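Local coordinates for protein endolysin B (Mycobacterium phage D29, PDB 3HC7) that cleaves, as a mycolylarabinogalactan esterase, the linkage that joins mycolic acids to the host cell wall, helping the phage to lyse the mycobacterium and release its progeny, at residues P4-T8 with Q63-L68; P15-G19 with W36-G40; M49-V53 with Q83-V87; G89-H94 with D146-L151. All coordinates share one frame; numbering follows the deposited sequence.

Contact 1: residues P4-T8 with Q63-L68; sequences PWLFT and QIELKL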
# COMPACT_ATOMS: atom_id res chain seq x y z
N PRO A 4 -22.95 -0.55 -1.54
CA PRO A 4 -21.63 -0.07 -1.99
C PRO A 4 -20.61 -1.20 -2.14
O PRO A 4 -20.74 -2.24 -1.50
CB PRO A 4 -21.18 0.87 -0.85
CG PRO A 4 -22.33 0.96 0.11
CD PRO A 4 -23.23 -0.20 -0.14
N TRP A 5 -19.62 -0.98 -2.99
CA TRP A 5 -18.57 -1.97 -3.20
C TRP A 5 -17.35 -1.70 -2.34
O TRP A 5 -16.98 -0.54 -2.12
CB TRP A 5 -18.16 -2.02 -4.67
CG TRP A 5 -19.10 -2.83 -5.47
CD1 TRP A 5 -20.15 -2.38 -6.22
CD2 TRP A 5 -19.11 -4.25 -5.59
NE1 TRP A 5 -20.80 -3.43 -6.81
CE2 TRP A 5 -20.18 -4.60 -6.43
CE3 TRP A 5 -18.30 -5.27 -5.06
CZ2 TRP A 5 -20.47 -5.92 -6.76
CZ3 TRP A 5 -18.59 -6.58 -5.39
CH2 TRP A 5 -19.67 -6.89 -6.23
N LEU A 6 -16.72 -2.77 -1.87
CA LEU A 6 -15.46 -2.69 -1.15
C LEU A 6 -14.39 -3.49 -1.88
O LEU A 6 -14.53 -4.70 -2.09
CB LEU A 6 -15.62 -3.20 0.29
CG LEU A 6 -14.34 -3.29 1.12
CD1 LEU A 6 -13.70 -1.92 1.25
CD2 LEU A 6 -14.62 -3.89 2.50
N PHE A 7 -13.32 -2.81 -2.29
CA PHE A 7 -12.21 -3.44 -2.97
C PHE A 7 -11.03 -3.54 -2.02
O PHE A 7 -10.68 -2.57 -1.35
CB PHE A 7 -11.81 -2.64 -4.22
CG PHE A 7 -12.92 -2.51 -5.22
CD1 PHE A 7 -13.15 -3.50 -6.17
CD2 PHE A 7 -13.75 -1.39 -5.21
CE1 PHE A 7 -14.17 -3.37 -7.09
CE2 PHE A 7 -14.78 -1.26 -6.13
CZ PHE A 7 -14.99 -2.25 -7.07
N THR A 8 -10.41 -4.72 -1.95
CA THR A 8 -9.36 -4.96 -0.99
C THR A 8 -8.14 -5.58 -1.64
O THR A 8 -8.24 -6.46 -2.51
CB THR A 8 -9.83 -5.87 0.17
OG1 THR A 8 -10.29 -7.11 -0.37
CG2 THR A 8 -10.94 -5.21 0.96
N GLN A 63 -11.47 -4.32 -11.98
CA GLN A 63 -12.60 -4.67 -11.13
C GLN A 63 -13.48 -3.47 -10.80
O GLN A 63 -14.70 -3.57 -10.80
CB GLN A 63 -12.11 -5.32 -9.83
CG GLN A 63 -11.58 -6.74 -10.02
CD GLN A 63 -12.69 -7.71 -10.40
OE1 GLN A 63 -12.43 -8.77 -10.98
NE2 GLN A 63 -13.92 -7.34 -10.09
N ILE A 64 -12.85 -2.33 -10.53
CA ILE A 64 -13.59 -1.11 -10.22
C ILE A 64 -14.52 -0.74 -11.37
O ILE A 64 -15.70 -0.44 -11.16
CB ILE A 64 -12.65 0.06 -9.91
CG1 ILE A 64 -12.06 -0.09 -8.51
CG2 ILE A 64 -13.40 1.38 -10.04
CD1 ILE A 64 -10.96 0.92 -8.17
N GLU A 65 -13.98 -0.75 -12.58
CA GLU A 65 -14.76 -0.48 -13.78
C GLU A 65 -15.93 -1.44 -13.89
O GLU A 65 -17.06 -1.04 -14.19
CB GLU A 65 -13.89 -0.62 -15.02
CG GLU A 65 -12.95 0.52 -15.25
CD GLU A 65 -12.04 0.28 -16.43
OE1 GLU A 65 -12.00 -0.87 -16.92
OE2 GLU A 65 -11.37 1.24 -16.86
N LEU A 66 -15.66 -2.73 -13.67
CA LEU A 66 -16.71 -3.73 -13.80
C LEU A 66 -17.87 -3.46 -12.85
O LEU A 66 -18.97 -3.13 -13.28
CB LEU A 66 -16.15 -5.13 -13.55
CG LEU A 66 -15.17 -5.65 -14.59
CD1 LEU A 66 -14.78 -7.09 -14.29
CD2 LEU A 66 -15.77 -5.54 -15.98
N LYS A 67 -17.61 -3.59 -11.56
CA LYS A 67 -18.65 -3.45 -10.56
C LYS A 67 -19.39 -2.12 -10.69
O LYS A 67 -20.61 -2.07 -10.63
CB LYS A 67 -18.05 -3.58 -9.16
CG LYS A 67 -17.89 -5.02 -8.69
CD LYS A 67 -17.25 -5.91 -9.74
CE LYS A 67 -17.26 -7.37 -9.29
NZ LYS A 67 -16.69 -8.28 -10.33
N LEU A 68 -18.64 -1.04 -10.88
CA LEU A 68 -19.22 0.30 -10.88
C LEU A 68 -19.97 0.66 -12.16
O LEU A 68 -20.89 1.48 -12.13
CB LEU A 68 -18.15 1.35 -10.54
CG LEU A 68 -18.08 1.72 -9.06
CD1 LEU A 68 -18.26 0.51 -8.17
CD2 LEU A 68 -16.79 2.44 -8.74

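Contact 2: residues P15-G19 with W36-G40; sequences PDPLG and WQPIG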
# COMPACT_ATOMS: atom_id res chain seq x y z
N PRO A 15 -1.06 -14.12 -1.42
CA PRO A 15 -1.54 -14.13 -2.81
C PRO A 15 -2.98 -14.63 -2.94
O PRO A 15 -3.49 -14.74 -4.06
CB PRO A 15 -0.60 -15.12 -3.52
CG PRO A 15 0.34 -15.65 -2.46
CD PRO A 15 -0.19 -15.27 -1.12
N ASP A 16 -3.63 -14.95 -1.82
CA ASP A 16 -5.00 -15.44 -1.85
C ASP A 16 -5.98 -14.34 -1.45
O ASP A 16 -6.09 -14.00 -0.27
CB ASP A 16 -5.18 -16.66 -0.94
CG ASP A 16 -6.55 -17.30 -1.08
OD1 ASP A 16 -7.55 -16.56 -1.23
OD2 ASP A 16 -6.62 -18.54 -1.04
N PRO A 17 -6.70 -13.78 -2.43
CA PRO A 17 -7.63 -12.66 -2.21
C PRO A 17 -8.50 -12.89 -0.99
O PRO A 17 -8.73 -11.97 -0.21
CB PRO A 17 -8.48 -12.68 -3.48
CG PRO A 17 -7.58 -13.22 -4.52
CD PRO A 17 -6.69 -14.23 -3.83
N LEU A 18 -8.98 -14.12 -0.84
CA LEU A 18 -9.94 -14.46 0.21
C LEU A 18 -9.25 -14.89 1.50
O LEU A 18 -9.89 -15.06 2.53
CB LEU A 18 -10.86 -15.57 -0.28
CG LEU A 18 -11.79 -15.19 -1.44
CD1 LEU A 18 -12.40 -16.43 -2.07
CD2 LEU A 18 -12.88 -14.25 -0.95
N GLY A 19 -7.93 -15.05 1.44
CA GLY A 19 -7.17 -15.52 2.58
C GLY A 19 -7.14 -14.53 3.73
O GLY A 19 -7.54 -13.37 3.57
N TRP A 36 -18.35 -7.18 -1.47
CA TRP A 36 -16.90 -7.36 -1.38
C TRP A 36 -16.26 -7.98 -2.61
O TRP A 36 -16.64 -9.08 -3.04
CB TRP A 36 -16.57 -8.18 -0.13
CG TRP A 36 -15.11 -8.44 0.05
CD1 TRP A 36 -14.07 -7.63 -0.32
CD2 TRP A 36 -14.52 -9.58 0.69
NE1 TRP A 36 -12.88 -8.21 0.03
CE2 TRP A 36 -13.13 -9.40 0.65
CE3 TRP A 36 -15.04 -10.74 1.27
CZ2 TRP A 36 -12.24 -10.34 1.19
CZ3 TRP A 36 -14.17 -11.67 1.80
CH2 TRP A 36 -12.78 -11.47 1.75
N GLN A 37 -15.28 -7.27 -3.17
CA GLN A 37 -14.49 -7.77 -4.30
C GLN A 37 -13.00 -7.79 -3.98
O GLN A 37 -12.30 -6.80 -4.21
CB GLN A 37 -14.72 -6.92 -5.54
CG GLN A 37 -13.93 -7.39 -6.75
CD GLN A 37 -14.24 -8.83 -7.09
OE1 GLN A 37 -15.37 -9.16 -7.45
NE2 GLN A 37 -13.23 -9.70 -6.98
N PRO A 38 -12.50 -8.92 -3.46
CA PRO A 38 -11.07 -9.07 -3.19
C PRO A 38 -10.29 -9.01 -4.50
O PRO A 38 -10.78 -9.53 -5.51
CB PRO A 38 -10.97 -10.48 -2.60
CG PRO A 38 -12.34 -10.83 -2.17
CD PRO A 38 -13.26 -10.13 -3.11
N ILE A 39 -9.12 -8.39 -4.49
CA ILE A 39 -8.33 -8.26 -5.70
C ILE A 39 -7.33 -9.42 -5.88
O ILE A 39 -6.41 -9.58 -5.08
CB ILE A 39 -7.57 -6.91 -5.74
CG1 ILE A 39 -8.56 -5.74 -5.68
CG2 ILE A 39 -6.69 -6.82 -6.98
CD1 ILE A 39 -9.61 -5.77 -6.75
N GLY A 40 -7.53 -10.22 -6.92
CA GLY A 40 -6.63 -11.32 -7.23
C GLY A 40 -5.72 -11.01 -8.41
O GLY A 40 -5.50 -9.85 -8.75

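Contact 3: residues M49-V53 with Q83-V87; sequences MWPSV and QGAIV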
# COMPACT_ATOMS: atom_id res chain seq x y z
N MET A 49 9.07 -6.71 -5.93
CA MET A 49 7.77 -6.20 -5.52
C MET A 49 7.08 -5.38 -6.60
O MET A 49 5.88 -5.55 -6.84
CB MET A 49 7.92 -5.36 -4.25
CG MET A 49 6.60 -4.89 -3.66
SD MET A 49 6.83 -3.97 -2.13
CE MET A 49 7.50 -5.27 -1.08
N TRP A 50 7.80 -4.47 -7.25
CA TRP A 50 7.10 -3.57 -8.16
C TRP A 50 6.29 -4.27 -9.27
O TRP A 50 5.16 -3.87 -9.54
CB TRP A 50 7.99 -2.45 -8.73
CG TRP A 50 7.11 -1.30 -9.15
CD1 TRP A 50 6.70 -1.01 -10.42
CD2 TRP A 50 6.48 -0.34 -8.29
NE1 TRP A 50 5.87 0.10 -10.40
CE2 TRP A 50 5.72 0.52 -9.11
CE3 TRP A 50 6.50 -0.11 -6.91
CZ2 TRP A 50 4.98 1.59 -8.59
CZ3 TRP A 50 5.77 0.95 -6.40
CH2 TRP A 50 5.01 1.79 -7.24
N PRO A 51 6.86 -5.31 -9.90
CA PRO A 51 6.02 -6.03 -10.88
C PRO A 51 4.78 -6.60 -10.21
O PRO A 51 3.74 -6.73 -10.86
CB PRO A 51 6.92 -7.18 -11.35
CG PRO A 51 8.33 -6.66 -11.11
CD PRO A 51 8.23 -5.84 -9.85
N SER A 52 4.89 -6.96 -8.94
CA SER A 52 3.73 -7.46 -8.22
C SER A 52 2.70 -6.33 -8.08
O SER A 52 1.52 -6.52 -8.35
CB SER A 52 4.13 -8.02 -6.85
OG SER A 52 3.01 -8.55 -6.17
N VAL A 53 3.17 -5.16 -7.67
CA VAL A 53 2.33 -3.97 -7.57
C VAL A 53 1.59 -3.66 -8.88
O VAL A 53 0.41 -3.33 -8.85
CB VAL A 53 3.16 -2.74 -7.13
CG1 VAL A 53 2.32 -1.46 -7.22
CG2 VAL A 53 3.69 -2.93 -5.72
N GLN A 83 2.15 -3.66 0.72
CA GLN A 83 2.20 -3.65 -0.74
C GLN A 83 0.80 -3.33 -1.29
O GLN A 83 0.66 -2.65 -2.32
CB GLN A 83 2.70 -4.99 -1.29
CG GLN A 83 2.71 -5.05 -2.82
CD GLN A 83 3.27 -6.35 -3.37
OE1 GLN A 83 3.07 -6.68 -4.54
NE2 GLN A 83 3.97 -7.10 -2.53
N GLY A 84 -0.22 -3.80 -0.59
CA GLY A 84 -1.60 -3.53 -0.96
C GLY A 84 -1.95 -2.06 -0.90
O GLY A 84 -2.78 -1.58 -1.67
N ALA A 85 -1.31 -1.34 0.03
CA ALA A 85 -1.52 0.10 0.16
C ALA A 85 -0.91 0.83 -1.03
O ALA A 85 -1.46 1.83 -1.50
CB ALA A 85 -0.91 0.61 1.45
N ILE A 86 0.22 0.34 -1.51
CA ILE A 86 0.80 0.90 -2.73
C ILE A 86 -0.16 0.74 -3.91
O ILE A 86 -0.38 1.68 -4.68
CB ILE A 86 2.16 0.26 -3.11
CG1 ILE A 86 3.15 0.33 -1.95
CG2 ILE A 86 2.76 0.95 -4.35
CD1 ILE A 86 4.46 -0.44 -2.24
N VAL A 87 -0.73 -0.46 -4.06
CA VAL A 87 -1.68 -0.71 -5.15
C VAL A 87 -2.84 0.27 -5.09
O VAL A 87 -3.14 0.94 -6.08
CB VAL A 87 -2.22 -2.17 -5.14
CG1 VAL A 87 -3.39 -2.31 -6.14
CG2 VAL A 87 -1.10 -3.16 -5.45

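Contact 4: residues G89-H94 with D146-L151; sequences GQVLKH and DRLENL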
# COMPACT_ATOMS: atom_id res chain seq x y z
N GLY A 89 -3.02 3.07 -3.46
CA GLY A 89 -2.49 4.42 -3.58
C GLY A 89 -2.18 4.81 -5.02
O GLY A 89 -2.44 5.94 -5.43
N GLN A 90 -1.65 3.87 -5.80
CA GLN A 90 -1.35 4.15 -7.20
C GLN A 90 -2.62 4.38 -7.98
O GLN A 90 -2.69 5.29 -8.81
CB GLN A 90 -0.56 3.00 -7.81
CG GLN A 90 0.89 3.00 -7.40
CD GLN A 90 1.67 4.10 -8.06
OE1 GLN A 90 1.65 4.23 -9.28
NE2 GLN A 90 2.40 4.88 -7.27
N VAL A 91 -3.63 3.54 -7.72
CA VAL A 91 -4.90 3.65 -8.41
C VAL A 91 -5.54 4.99 -8.09
O VAL A 91 -5.98 5.69 -8.99
CB VAL A 91 -5.85 2.47 -8.08
CG1 VAL A 91 -7.27 2.79 -8.50
CG2 VAL A 91 -5.37 1.21 -8.77
N LEU A 92 -5.56 5.35 -6.81
CA LEU A 92 -6.13 6.63 -6.39
C LEU A 92 -5.40 7.80 -7.03
O LEU A 92 -6.00 8.60 -7.75
CB LEU A 92 -6.07 6.76 -4.87
CG LEU A 92 -6.60 8.05 -4.22
CD1 LEU A 92 -8.00 8.43 -4.71
CD2 LEU A 92 -6.61 7.90 -2.71
N LYS A 93 -4.10 7.91 -6.77
CA LYS A 93 -3.33 9.07 -7.22
C LYS A 93 -3.29 9.24 -8.74
O LYS A 93 -3.43 10.35 -9.25
CB LYS A 93 -1.90 9.02 -6.69
CG LYS A 93 -1.09 10.27 -7.02
CD LYS A 93 0.31 10.24 -6.43
CE LYS A 93 1.15 11.40 -6.97
NZ LYS A 93 2.46 11.52 -6.26
N HIS A 94 -3.10 8.14 -9.45
CA HIS A 94 -2.82 8.24 -10.88
C HIS A 94 -3.92 7.75 -11.79
O HIS A 94 -3.77 7.83 -13.01
CB HIS A 94 -1.52 7.51 -11.23
CG HIS A 94 -0.31 8.12 -10.60
ND1 HIS A 94 0.54 7.40 -9.78
CD2 HIS A 94 0.19 9.38 -10.66
CE1 HIS A 94 1.51 8.20 -9.36
NE2 HIS A 94 1.32 9.40 -9.88
N ASP A 146 6.94 8.83 -5.06
CA ASP A 146 5.62 9.00 -5.64
C ASP A 146 4.59 8.70 -4.55
O ASP A 146 4.09 7.58 -4.46
CB ASP A 146 5.45 8.04 -6.82
CG ASP A 146 4.14 8.22 -7.56
OD1 ASP A 146 3.67 9.37 -7.67
OD2 ASP A 146 3.60 7.21 -8.05
N ARG A 147 4.30 9.68 -3.72
CA ARG A 147 3.42 9.45 -2.57
C ARG A 147 2.17 10.32 -2.68
O ARG A 147 2.08 11.22 -3.52
CB ARG A 147 4.16 9.73 -1.26
CG ARG A 147 4.58 11.18 -1.07
CD ARG A 147 5.20 11.43 0.31
NE ARG A 147 6.43 10.66 0.51
CZ ARG A 147 7.63 11.05 0.11
NH1 ARG A 147 7.77 12.22 -0.51
NH2 ARG A 147 8.70 10.29 0.33
N LEU A 148 1.19 10.03 -1.82
CA LEU A 148 -0.07 10.74 -1.87
C LEU A 148 0.11 12.17 -1.39
O LEU A 148 0.99 12.46 -0.58
CB LEU A 148 -1.12 10.00 -1.03
CG LEU A 148 -1.43 8.60 -1.57
CD1 LEU A 148 -2.12 7.74 -0.53
CD2 LEU A 148 -2.25 8.67 -2.85
N GLU A 149 -0.71 13.08 -1.91
CA GLU A 149 -0.65 14.48 -1.52
C GLU A 149 -2.04 15.12 -1.50
O GLU A 149 -2.93 14.69 -2.23
CB GLU A 149 0.30 15.26 -2.43
CG GLU A 149 0.21 14.89 -3.89
CD GLU A 149 1.13 15.73 -4.77
OE1 GLU A 149 1.18 15.49 -6.00
OE2 GLU A 149 1.81 16.63 -4.23
N ASN A 150 -2.21 16.12 -0.64
CA ASN A 150 -3.43 16.94 -0.64
C ASN A 150 -4.71 16.13 -0.51
O ASN A 150 -5.73 16.49 -1.09
CB ASN A 150 -3.50 17.77 -1.92
CG ASN A 150 -2.25 18.58 -2.14
OD1 ASN A 150 -1.84 18.82 -3.28
ND2 ASN A 150 -1.64 19.03 -1.05
N LEU A 151 -4.65 15.04 0.24
CA LEU A 151 -5.80 14.16 0.36
C LEU A 151 -6.97 14.91 0.99
O LEU A 151 -8.11 14.73 0.59
CB LEU A 151 -5.45 12.91 1.19
CG LEU A 151 -4.53 11.89 0.53
CD1 LEU A 151 -4.20 10.75 1.48
CD2 LEU A 151 -5.15 11.35 -0.75

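Contact 1: residues P4-T8 with Q63-L68
Lys-67 lies across the indole of Trp-5. Its CB starts over the indole nitrogen, 3.6 Å from Trp-5 NE1, and at the same time meets the rim of the neighbouring ring near its plane, with Phe-7 CZ 3.9 Å from Lys-67 CB. CG comes to rest over the centre of the six-membered ring of Trp-5, a CH-pi contact modelled too tightly for its exact length to be trusted. A bend at chi2 (47°) then carries the chain on across this ring: CD rises off it before Lys-67 CE comes to 3.9 Å from Trp-5 CH2, while NZ leads away from the strand. Helix 50-70, which carries Lys-67, is the helical arm of a beta-alpha-beta crossover: it joins strands 35-38 and 76-81 of the parallel sheet and passes over the intervening strand 5-9, its local axis 10.1 Å from that strand and running against it at 166°. One turn earlier, Ile-64 CG1 sits over the face of the Phe-7 ring, 3.8 Å from the centroid, a second CH-pi contact. Leu-68 CD1 touches both aromatics, 4.0 Å from Trp-5 CD1 and near the plane of Phe-7 at its edge.

Contact 2: residues P15-G19 with W36-G40
Pro-17 forms a blunt bump that presses into the shallow hollow made by Pro-38 and Gly-40. Its CB meets the other ring directly, Pro-17 CB to Pro-38 CB being 3.4 Å, and its CG drops onto the bare backbone of the glycine, where Pro-17 CG to Gly-40 CA is again 3.4 Å. Both pairs are closer than carbons normally pack, which marks a close fit. A second bump comes from Leu-18: its CD2 methyl fills the notch between the proline ring and the indole, 3.7 Å from Pro-38 CG and 3.9 Å from Trp-36 CH2. Pro-38 CG itself overhangs one face of Trp-36 toward the rim, so these two residues shape the notch together. Both bumps project from a type I beta turn, Asp-16 to Gly-19, closed by Gly-19 N to Asp-16 O at 2.7 Å. An Asx turn braces it, Leu-18 N donating to Asp-16 OD1 at 2.9 Å. The loop after strand 5-9 thus folds onto the end of the outermost strand 35-38; Trp-36 also packs on Ala-24 and Ala-27 of helix 22-27, its NE1 bonded to Thr-8 OG1, while Ile-39 packs on Leu-60 of helix 50-70.

Contact 3: residues M49-V53 with Q83-V87
The nucleophile elbow of this alpha/beta hydrolase, the sharp turn around the catalytic Ser-82 in a GxSxG sequence, leads straight into helix 83-96, and the first turn of that helix packs here against the start of helix 50-70. Gln-83, next to the nucleophile, carries the polar half of the contact. Its chain is fully extended (chi1 177°, chi2 178°) and points the amide toward Ser-52. The model places Ser-52 OG at a very short 2.5 Å from Gln-83 OE1, so the length and geometry of the hydrogen bond between them are doubtful. Met-49 slides past the same amide in the opposite direction, Met-49 CG lying 3.6 Å from Gln-83 NE2, while Val-53 supports the aliphatic part with Val-53 CG2 at 3.7 Å from Gln-83 CG. The apolar half centres on Ile-86. Its CG2 methyl is 3.6 Å from Trp-50 CZ3, and Val-53 crosses it at about a right angle, with Val-53 CG1 at 3.8 Å from Ile-86 CG2. Farther along, Val-87 CG2 lies 3.7 Å from Val-53 O. Beyond the two helices, Gln-83 NE2 is hydrogen-bonded to Ala-45 O and Thr-12 OG1, and Ser-52 OG also bonds to Ala-45 N. The nitrogen end of this buried amide is thus gripped twice, whatever the doubt at its oxygen. Those two bonds, to the loops at Thr-12 and Ala-45, hold the side chain beside Ser-82, which is consistent with steadying the nucleophile elbow.

Contact 4: residues G89-H94 with D146-L151
Lys-93 and Asp-146 reach toward each other because each places CG anti to the backbone nitrogen (chi1 -175° in both), and the lysine stays extended to its tip. Lys-93 NZ ends in a fork of two acceptors, 2.8 Å from Asp-146 OD1 in a salt bridge and 2.8 Å from Arg-147 O in a hydrogen bond. OD1 is met on its anti side, 33° out of the carboxylate plane, while the other oxygen, OD2, accepts from Gln-90. That glutamine, bent at chi2, donates its NE2 to Asp-146 OD2 at 2.7 Å with an N-H...O angle of 163°, although the modelled place of OD2 is uncertain because it crowds the His-94 ring. Within the helix, His-94 ND1 makes a weak hydrogen bond to Gln-90 OE1, 3.4 Å long. The side-chain donors to the loop lie on helix 83-96, the helix that follows the nucleophile strand of the alpha/beta-hydrolase fold, and the acceptors lie in the loop between strands 140-141 and 157-161, held against strand 110-116 by Leu-148 packing on Phe-115. Beneath the polar layer the contact is apolar. Leu-148 CD2 nestles on the helix, 3.8 Å from Gly-89 O and 3.9 Å from Lys-93 CB. Leu-92 CD2 continues the row to Leu-151 CD2 at 4.2 Å. Arg-147 lends only its carbonyl to the lysine; its guanidinium turns the other way, with NH2 bonded to Gly-142 O.

How the contacts relate
From the N terminus, contact 1 closes a loop of 54 residues, bringing residues 63-68 of helix 50-70 back onto strand 5-9. Contact 2 is nested inside it, folding the loop 15-19 onto the neighbouring strand 35-38, and the two meet where the backbone of the paired strands joins Leu-6 O to Gln-37 N. Contact 3 opens within the loop of contact 1 and ends beyond it, so these two cross, sharing helix 50-70 about 18 Å apart between centres. Contact 4 follows in series, tying the later part of helix 83-96 to the loop at 146-151. It touches contact 3 through Trp-50 and Gln-90, and contact 1 through Ile-64 and Val-91. Together they join the sheet, helices 50-70 and 83-96, and two loops.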